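PDB 3LW9: invasion protein invA from Salmonella enterica subsp. enterica serovar Typhimurium, which takes part in type III secretion as an inner-membrane export-apparatus protein and is involved in bacterial invasion of the intestinal epithelium. Local coordinates for residues A[5-10]-A[39-44]. The protein carries 2 engineered substitutions. Sequence-based numbering, arbitrary orientation.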
ATOM      1  N   LEU A   5     -10.164   5.527   9.888  1.00 36.60           N
ATOM      2  CA  LEU A   5      -9.439   4.384   9.326  1.00 35.73           C
ATOM      3  C   LEU A   5      -8.917   3.539  10.473  1.00 34.45           C
ATOM      4  O   LEU A   5      -8.342   4.078  11.437  1.00 35.55           O
ATOM      5  CB  LEU A   5      -8.222   4.835   8.514  1.00 35.71           C
ATOM      6  CG  LEU A   5      -8.340   5.780   7.318  1.00 38.98           C
ATOM      7  CD1 LEU A   5      -7.006   5.766   6.589  1.00 36.84           C
ATOM      8  CD2 LEU A   5      -9.442   5.426   6.389  1.00 45.53           C
ATOM      9  N   ILE A   6      -9.073   2.228  10.388  1.00 34.28           N
ATOM     10  CA  ILE A   6      -8.570   1.348  11.437  1.00 33.77           C
ATOM     11  C   ILE A   6      -7.454   0.465  10.884  1.00 32.93           C
ATOM     12  O   ILE A   6      -7.601  -0.099   9.827  1.00 31.89           O
ATOM     13  CB  ILE A   6      -9.669   0.402  11.991  1.00 35.57           C
ATOM     14  CG1 ILE A   6     -10.914   1.162  12.480  1.00 38.42           C
ATOM     15  CG2 ILE A   6      -9.108  -0.492  13.087  1.00 37.05           C
ATOM     16  CD1 ILE A   6     -10.663   2.200  13.498  1.00 39.92           C
ATOM     17  N   LEU A   7      -6.335   0.378  11.597  1.00 31.62           N
ATOM     18  CA  LEU A   7      -5.283  -0.539  11.245  1.00 31.68           C
ATOM     19  C   LEU A   7      -5.188  -1.580  12.344  1.00 31.78           C
ATOM     20  O   LEU A   7      -4.826  -1.240  13.488  1.00 33.63           O
ATOM     21  CB  LEU A   7      -3.959   0.180  11.130  1.00 31.48           C
ATOM     22  CG  LEU A   7      -3.820   1.287  10.082  1.00 34.22           C
ATOM     23  CD1 LEU A   7      -2.405   1.894  10.165  1.00 36.47           C
ATOM     24  CD2 LEU A   7      -4.100   0.734   8.692  1.00 32.81           C
ATOM     25  N   LEU A   8      -5.529  -2.814  11.985  1.00 32.95           N
ATOM     26  CA  LEU A   8      -5.234  -4.008  12.790  1.00 33.70           C
ATOM     27  C   LEU A   8      -3.749  -4.310  12.664  1.00 33.23           C
ATOM     28  O   LEU A   8      -3.233  -4.492  11.534  1.00 33.03           O
ATOM     29  CB  LEU A   8      -6.006  -5.200  12.295  1.00 35.51           C
ATOM     30  CG  LEU A   8      -7.510  -5.288  12.568  1.00 39.48           C
ATOM     31  CD1 LEU A   8      -8.110  -3.932  12.610  1.00 42.63           C
ATOM     32  CD2 LEU A   8      -8.218  -6.186  11.596  1.00 41.20           C
ATOM     33  N   VAL A   9      -3.088  -4.379  13.815  1.00 32.20           N
ATOM     34  CA  VAL A   9      -1.663  -4.566  13.880  1.00 31.46           C
ATOM     35  C   VAL A   9      -1.294  -5.725  14.806  1.00 32.58           C
ATOM     36  O   VAL A   9      -2.112  -6.158  15.649  1.00 32.01           O
ATOM     37  CB  VAL A   9      -0.935  -3.276  14.296  1.00 31.04           C
ATOM     38  CG1 VAL A   9      -1.254  -2.119  13.333  1.00 31.87           C
ATOM     39  CG2 VAL A   9      -1.277  -2.879  15.733  1.00 31.29           C
ATOM     40  N   PRO A  10      -0.063  -6.251  14.655  1.00 31.75           N
ATOM     41  CA  PRO A  10       0.272  -7.375  15.513  1.00 31.76           C
ATOM     42  C   PRO A  10       0.349  -6.941  16.943  1.00 32.05           C
ATOM     43  O   PRO A  10       0.808  -5.836  17.237  1.00 29.25           O
ATOM     44  CB  PRO A  10       1.627  -7.831  14.994  1.00 31.94           C
ATOM     45  CG  PRO A  10       1.609  -7.376  13.529  1.00 31.20           C
ATOM     46  CD  PRO A  10       0.926  -6.075  13.562  1.00 31.07           C
ATOM     47  N   PRO A  39      -9.152  10.944   7.758  1.00 60.10           N
ATOM     48  CA  PRO A  39      -9.804  10.930   9.056  1.00 60.41           C
ATOM     49  C   PRO A  39      -8.823  10.406  10.110  1.00 58.19           C
ATOM     50  O   PRO A  39      -7.669  10.106   9.772  1.00 55.95           O
ATOM     51  CB  PRO A  39     -10.965   9.965   8.848  1.00 59.37           C
ATOM     52  CG  PRO A  39     -10.507   9.035   7.792  1.00 57.67           C
ATOM     53  CD  PRO A  39      -9.550   9.804   6.920  1.00 58.06           C
ATOM     54  N   GLU A  40      -9.265  10.279  11.359  1.00 57.76           N
ATOM     55  CA  GLU A  40      -8.386   9.747  12.389  1.00 56.13           C
ATOM     56  C   GLU A  40      -7.994   8.311  12.028  1.00 51.39           C
ATOM     57  O   GLU A  40      -8.755   7.563  11.410  1.00 49.56           O
ATOM     58  CB  GLU A  40      -8.989   9.851  13.800  1.00 58.49           C
ATOM     59  CG  GLU A  40     -10.004   8.798  14.164  1.00 60.29           C
ATOM     60  CD  GLU A  40     -10.716   9.067  15.501  1.00 66.18           C
ATOM     61  OE1 GLU A  40     -10.107   9.696  16.396  1.00 69.93           O
ATOM     62  OE2 GLU A  40     -11.878   8.619  15.644  1.00 67.75           O
ATOM     63  N   VAL A  41      -6.777   7.961  12.388  1.00 49.37           N
ATOM     64  CA  VAL A  41      -6.238   6.664  12.139  1.00 45.77           C
ATOM     65  C   VAL A  41      -6.088   6.046  13.503  1.00 45.97           C
ATOM     66  O   VAL A  41      -5.358   6.586  14.364  1.00 46.59           O
ATOM     67  CB  VAL A  41      -4.874   6.742  11.426  1.00 44.69           C
ATOM     68  CG1 VAL A  41      -4.281   5.395  11.357  1.00 42.18           C
ATOM     69  CG2 VAL A  41      -5.059   7.360  10.033  1.00 43.82           C
ATOM     70  N   LEU A  42      -6.793   4.933  13.709  1.00 44.44           N
ATOM     71  CA  LEU A  42      -6.732   4.200  14.961  1.00 44.71           C
ATOM     72  C   LEU A  42      -6.031   2.859  14.762  1.00 42.59           C
ATOM     73  O   LEU A  42      -6.287   2.136  13.796  1.00 39.92           O
ATOM     74  CB  LEU A  42      -8.132   3.984  15.522  1.00 46.14           C
ATOM     75  CG  LEU A  42      -8.953   5.252  15.747  1.00 48.47           C
ATOM     76  CD1 LEU A  42     -10.356   4.941  16.217  1.00 50.18           C
ATOM     77  CD2 LEU A  42      -8.203   6.136  16.753  1.00 50.22           C
ATOM     78  N   LEU A  43      -5.139   2.538  15.686  1.00 41.78           N
ATOM     79  CA  LEU A  43      -4.520   1.218  15.712  1.00 40.81           C
ATOM     80  C   LEU A  43      -5.342   0.324  16.642  1.00 42.54           C
ATOM     81  O   LEU A  43      -5.841   0.818  17.666  1.00 45.32           O
ATOM     82  CB  LEU A  43      -3.104   1.345  16.239  1.00 40.73           C
ATOM     83  CG  LEU A  43      -2.001   1.682  15.233  1.00 41.91           C
ATOM     84  CD1 LEU A  43      -2.490   2.322  13.945  1.00 38.99           C
ATOM     85  CD2 LEU A  43      -0.928   2.503  15.898  1.00 45.20           C
ATOM     86  N   ARG A  44      -5.476  -0.958  16.286  1.00 41.46           N
ATOM     87  CA  ARG A  44      -6.115  -1.997  17.127  1.00 43.10           C
ATOM     88  C   ARG A  44      -5.340  -3.322  16.999  1.00 41.69           C
ATOM     89  O   ARG A  44      -4.737  -3.636  15.940  1.00 38.56           O
ATOM     90  CB  ARG A  44      -7.580  -2.202  16.726  1.00 44.18           C
ATOM     91  CG  ARG A  44      -8.462  -0.995  16.974  1.00 49.69           C
ATOM     92  CD  ARG A  44      -8.644  -0.687  18.464  1.00 57.69           C
ATOM     93  NE  ARG A  44      -9.785   0.213  18.699  1.00 62.87           N
ATOM     94  CZ  ARG A  44      -9.707   1.530  18.901  1.00 66.12           C
ATOM     95  NH1 ARG A  44      -8.533   2.168  18.903  1.00 67.77           N
ATOM     96  NH2 ARG A  44     -10.819   2.224  19.107  1.00 69.50           N
TER
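Five backbone hydrogen bonds join L5, L7 and V9 to E40, L42 and R44: L5 and L7 each bridge two residues two positions apart, as parallel pairing requires, and V9 adds one bond, its N to R44 O. L42 N donates to L5 O at 2.9 Å and L42 O accepts from L7 N at 2.8 Å, both nearly straight; R44 likewise gives its N and O to the strand, but its bonds are less straight and R44 N comes to L7 O tilted from the carbonyl plane. The first bond, L5 N to E40 O, is more bent, at 139° about the hydrogen. CA-H...O contacts fill in the ladder, the shortest from L8 CA to R44 O at 3.2 Å.

Apolar side chains sort onto two faces. On one, L7 and L43 run alongside one another in the same direction, with their CD1 methyls 3.8 Å apart; L7 CD1 also reaches V41 CG1. The L5 side chain comes at that of P39 roughly perpendicular, its CG 3.9 Å from P39 CG. Helices 14-19 and 22-34 cover this face, L17 touching L43 and M26 packing on L7 and V41. On the other, I6 sets CG1 beside its backbone N (chi1 -55°), and the further bend at chi2 brings CD1 to within 3.7 Å of L42 CB, while I6 CG2 meets the aliphatic CG of R44.

One side-chain hydrogen bond forms within these segments: R44, bent at chi2, folds NH1 back over L43 O at 3.3 Å, above the carbonyl plane; R14 of helix 14-19 reaches the same oxygen weakly.

Strand 53-58 flanks strand 5-9 on its other edge, and the intervening helices make this a beta-alpha-beta crossover within the mixed sheet of the InvA cytoplasmic domain.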